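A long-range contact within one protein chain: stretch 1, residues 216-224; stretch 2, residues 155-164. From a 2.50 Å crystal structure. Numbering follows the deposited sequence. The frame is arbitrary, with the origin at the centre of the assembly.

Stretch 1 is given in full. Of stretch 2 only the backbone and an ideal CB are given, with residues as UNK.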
# COMPACT_ATOMS: atom_id res chain seq x y z
N CYS A 216 -9.48 -33.99 14.50
CA CYS A 216 -8.74 -32.76 14.43
C CYS A 216 -9.03 -31.98 13.16
O CYS A 216 -9.28 -30.78 13.22
CB CYS A 216 -7.25 -33.04 14.59
SG CYS A 216 -6.35 -31.52 14.69
N GLN A 217 -9.03 -32.64 12.01
CA GLN A 217 -9.41 -31.97 10.76
C GLN A 217 -10.84 -31.39 10.81
O GLN A 217 -11.09 -30.36 10.22
CB GLN A 217 -9.29 -32.90 9.57
CG GLN A 217 -7.89 -33.41 9.27
CD GLN A 217 -7.88 -34.37 8.07
OE1 GLN A 217 -8.44 -35.44 8.16
NE2 GLN A 217 -7.26 -33.97 6.96
N ARG A 218 -11.75 -32.05 11.53
CA ARG A 218 -13.13 -31.60 11.63
C ARG A 218 -13.26 -30.35 12.44
O ARG A 218 -13.85 -29.40 12.00
CB ARG A 218 -13.98 -32.68 12.27
CG ARG A 218 -15.46 -32.31 12.33
CD ARG A 218 -16.34 -33.53 12.46
NE ARG A 218 -17.76 -33.21 12.53
CZ ARG A 218 -18.54 -32.88 11.50
NH1 ARG A 218 -18.05 -32.77 10.26
NH2 ARG A 218 -19.82 -32.65 11.71
N LEU A 219 -12.73 -30.37 13.64
CA LEU A 219 -12.77 -29.19 14.52
C LEU A 219 -12.12 -27.98 13.84
O LEU A 219 -12.71 -26.91 13.81
CB LEU A 219 -12.11 -29.51 15.84
CG LEU A 219 -12.79 -30.60 16.69
CD1 LEU A 219 -11.96 -30.84 17.93
CD2 LEU A 219 -14.22 -30.26 17.07
N VAL A 220 -10.97 -28.18 13.22
CA VAL A 220 -10.26 -27.08 12.55
C VAL A 220 -11.07 -26.53 11.39
O VAL A 220 -11.34 -25.33 11.35
CB VAL A 220 -8.85 -27.52 12.08
CG1 VAL A 220 -8.23 -26.50 11.16
CG2 VAL A 220 -7.94 -27.71 13.28
N ASP A 221 -11.47 -27.42 10.49
CA ASP A 221 -12.28 -27.08 9.30
C ASP A 221 -13.57 -26.39 9.62
O ASP A 221 -13.97 -25.53 8.85
CB ASP A 221 -12.67 -28.33 8.50
CG ASP A 221 -11.62 -28.76 7.46
OD1 ASP A 221 -10.67 -28.01 7.14
OD2 ASP A 221 -11.79 -29.89 6.92
N THR A 222 -14.24 -26.76 10.71
CA THR A 222 -15.53 -26.15 11.06
C THR A 222 -15.40 -24.63 11.24
O THR A 222 -14.49 -24.16 11.93
CB THR A 222 -16.11 -26.70 12.34
OG1 THR A 222 -16.21 -28.11 12.23
CG2 THR A 222 -17.49 -26.17 12.60
N PRO A 223 -16.29 -23.84 10.61
CA PRO A 223 -16.23 -22.42 10.87
C PRO A 223 -16.71 -22.05 12.28
O PRO A 223 -17.41 -22.83 12.92
CB PRO A 223 -17.15 -21.86 9.81
CG PRO A 223 -18.11 -22.94 9.53
CD PRO A 223 -17.34 -24.19 9.66
N PRO A 224 -16.33 -20.87 12.77
CA PRO A 224 -16.63 -20.35 14.10
C PRO A 224 -18.06 -19.95 14.36
O PRO A 224 -18.46 -19.84 15.51
CB PRO A 224 -15.76 -19.12 14.21
CG PRO A 224 -15.36 -18.77 12.83
CD PRO A 224 -15.57 -19.92 11.94
N UNK A 155 -2.58 -41.46 5.62
CA UNK A 155 -3.79 -41.89 4.98
C UNK A 155 -4.98 -41.21 5.56
O UNK A 155 -5.82 -40.72 4.83
CB UNK A 155 -3.95 -43.41 5.08
N UNK A 156 -5.08 -41.22 6.88
CA UNK A 156 -6.20 -40.59 7.61
C UNK A 156 -6.44 -39.16 7.17
O UNK A 156 -7.57 -38.75 6.92
CB UNK A 156 -5.94 -40.62 9.12
N UNK A 157 -5.34 -38.43 7.05
CA UNK A 157 -5.39 -37.00 6.81
C UNK A 157 -5.66 -36.72 5.36
O UNK A 157 -5.90 -35.56 5.02
CB UNK A 157 -4.09 -36.33 7.25
N UNK A 158 -5.55 -37.75 4.50
CA UNK A 158 -5.71 -37.59 3.05
C UNK A 158 -7.09 -38.01 2.54
O UNK A 158 -7.37 -37.92 1.35
CB UNK A 158 -4.64 -38.40 2.32
N UNK A 159 -7.96 -38.40 3.45
CA UNK A 159 -9.29 -38.81 3.08
C UNK A 159 -10.10 -37.59 2.79
O UNK A 159 -9.80 -36.53 3.32
CB UNK A 159 -9.94 -39.66 4.17
N UNK A 160 -11.16 -37.73 2.01
CA UNK A 160 -12.09 -36.60 1.88
C UNK A 160 -12.60 -36.14 3.24
O UNK A 160 -12.93 -36.98 4.08
CB UNK A 160 -13.27 -36.98 0.99
N UNK A 161 -12.69 -34.83 3.44
CA UNK A 161 -12.91 -34.27 4.79
C UNK A 161 -14.34 -34.43 5.24
O UNK A 161 -15.23 -34.32 4.44
CB UNK A 161 -12.53 -32.79 4.83
N UNK A 162 -14.54 -34.67 6.53
CA UNK A 162 -15.86 -34.92 7.07
C UNK A 162 -16.74 -33.69 7.20
O UNK A 162 -17.95 -33.82 7.17
CB UNK A 162 -15.72 -35.58 8.44
N UNK A 163 -16.14 -32.52 7.41
CA UNK A 163 -16.90 -31.27 7.41
C UNK A 163 -17.16 -30.84 5.99
O UNK A 163 -16.20 -30.56 5.22
CB UNK A 163 -16.16 -30.17 8.17
N UNK A 164 -18.45 -30.74 5.66
CA UNK A 164 -18.92 -30.13 4.40
C UNK A 164 -20.36 -29.63 4.57
O UNK A 164 -21.10 -30.13 5.42
CB UNK A 164 -18.84 -31.13 3.25

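Stretch 1 is the end of a helix, 216-221, followed by a loop that begins at T222. Q217, R218 and D221 lie on the side of it that meets stretch 2.

Position 155 is helical, and its ideal CB has nothing of stretch 1 within 5.5 Å. The geometry sets no preference; the residue is V155, without a contact here. Position 156 points sideways, its CB also beyond 5.5 Å of stretch 1, so many side chains would serve. It is A156.

At position 157 the ideal CB lies 4.0 Å from Q217 NE2, but CA-to-CB points sideways. The backbone is better placed: the carbonyl O of 157 accepts a hydrogen bond from Q217 NE2 at 2.9 Å, with an N-H...O angle of 139°, whatever the side chain. The deposited R157 leads its end away from stretch 1, and its guanidinium bonds elsewhere in the structure.

Position 158 points away, and any residue compatible with the turn would fit; it is A158. Position 159 points sideways with no neighbour near its CB. Here A159 contributes its carbonyl: a water donates to A159 O at 2.9 Å and to Q217 OE1 at 2.8 Å, so both ends of the Q217 amide are tied to this backbone. Position 160 points away, and its phi of -56° and psi of 139° would admit proline among many others; it is P160, without contact.

Position 161 points toward stretch 1, its ideal CB 3.7 Å from D221 OD2. A carboxylate so close calls for a donor, which histidine, asparagine, serine or threonine could supply. The residue is H161. H161 ND1 donates to D221 OD2 at 2.7 Å and 168°, a nearly linear bond that meets the carboxylate at the ring edge, while Q217 CD lies over one ring face.

Position 162 also points toward stretch 1, with its CB 4.1 Å from R218 NH1. A small polar acceptor would suit, or an acidic group if space allowed. S162 adopts chi1 of 76° (p), and R218 NH1 donates a weak hydrogen bond to S162 OG at 3.4 Å.

Position 163 points toward stretch 1, and its ideal CB has R218 NH1 at 3.8 Å, D221 CB at 4.0 Å and T222 OG1 at 4.5 Å. With the loop residues T222 and P223 farther along, a large side chain, aromatic or long aliphatic, has a surface to cover. Y163 fills this role and has the largest area covered by the other stretch, 116 Å². Its chi1 of -177° (t) carries the ring along the loop: T222 CA sits 4.1 Å from the Y163 ring centroid, 11° off the normal, in a CH-pi contact, and P223 CD packs 3.2 Å from Y163 CZ. A second water accepts from Y163 N at 3.1 Å and donates to D221 OD2 at 2.9 Å.

Position 164 points away in an extended conformation, leaving the choice open; it is T164.

Stretch 2, residues 155-164: VARAAPHSYT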
# COMPACT_ATOMS: atom_id res chain seq x y z
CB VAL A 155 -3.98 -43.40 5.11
CG1 VAL A 155 -5.33 -43.83 4.56
CG2 VAL A 155 -2.86 -44.12 4.36
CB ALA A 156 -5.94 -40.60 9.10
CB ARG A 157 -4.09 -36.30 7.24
CG ARG A 157 -2.93 -36.53 6.28
CD ARG A 157 -1.68 -35.80 6.72
NE ARG A 157 -0.55 -36.13 5.85
CZ ARG A 157 0.75 -35.94 6.12
NH1 ARG A 157 1.12 -35.38 7.27
NH2 ARG A 157 1.69 -36.30 5.23
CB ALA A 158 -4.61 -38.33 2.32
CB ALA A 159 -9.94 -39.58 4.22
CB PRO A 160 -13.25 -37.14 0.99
CG PRO A 160 -12.85 -38.53 0.57
CD PRO A 160 -11.70 -38.99 1.44
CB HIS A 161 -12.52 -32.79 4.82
CG HIS A 161 -11.06 -32.55 4.63
ND1 HIS A 161 -10.37 -31.54 5.26
CD2 HIS A 161 -10.14 -33.24 3.90
CE1 HIS A 161 -9.10 -31.60 4.92
NE2 HIS A 161 -8.94 -32.62 4.09
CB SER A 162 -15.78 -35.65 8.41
OG SER A 162 -15.41 -34.81 9.48
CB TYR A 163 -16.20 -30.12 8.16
CG TYR A 163 -17.08 -28.88 8.18
CD1 TYR A 163 -18.05 -28.71 9.16
CD2 TYR A 163 -17.00 -27.90 7.18
CE1 TYR A 163 -18.89 -27.62 9.16
CE2 TYR A 163 -17.84 -26.77 7.19
CZ TYR A 163 -18.79 -26.65 8.18
OH TYR A 163 -19.66 -25.56 8.25
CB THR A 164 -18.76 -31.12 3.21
OG1 THR A 164 -18.93 -30.45 1.96
CG2 THR A 164 -19.75 -32.23 3.32
O HOH W 1 -10.15 -36.45 6.18
O HOH W 2 -13.18 -32.08 8.19
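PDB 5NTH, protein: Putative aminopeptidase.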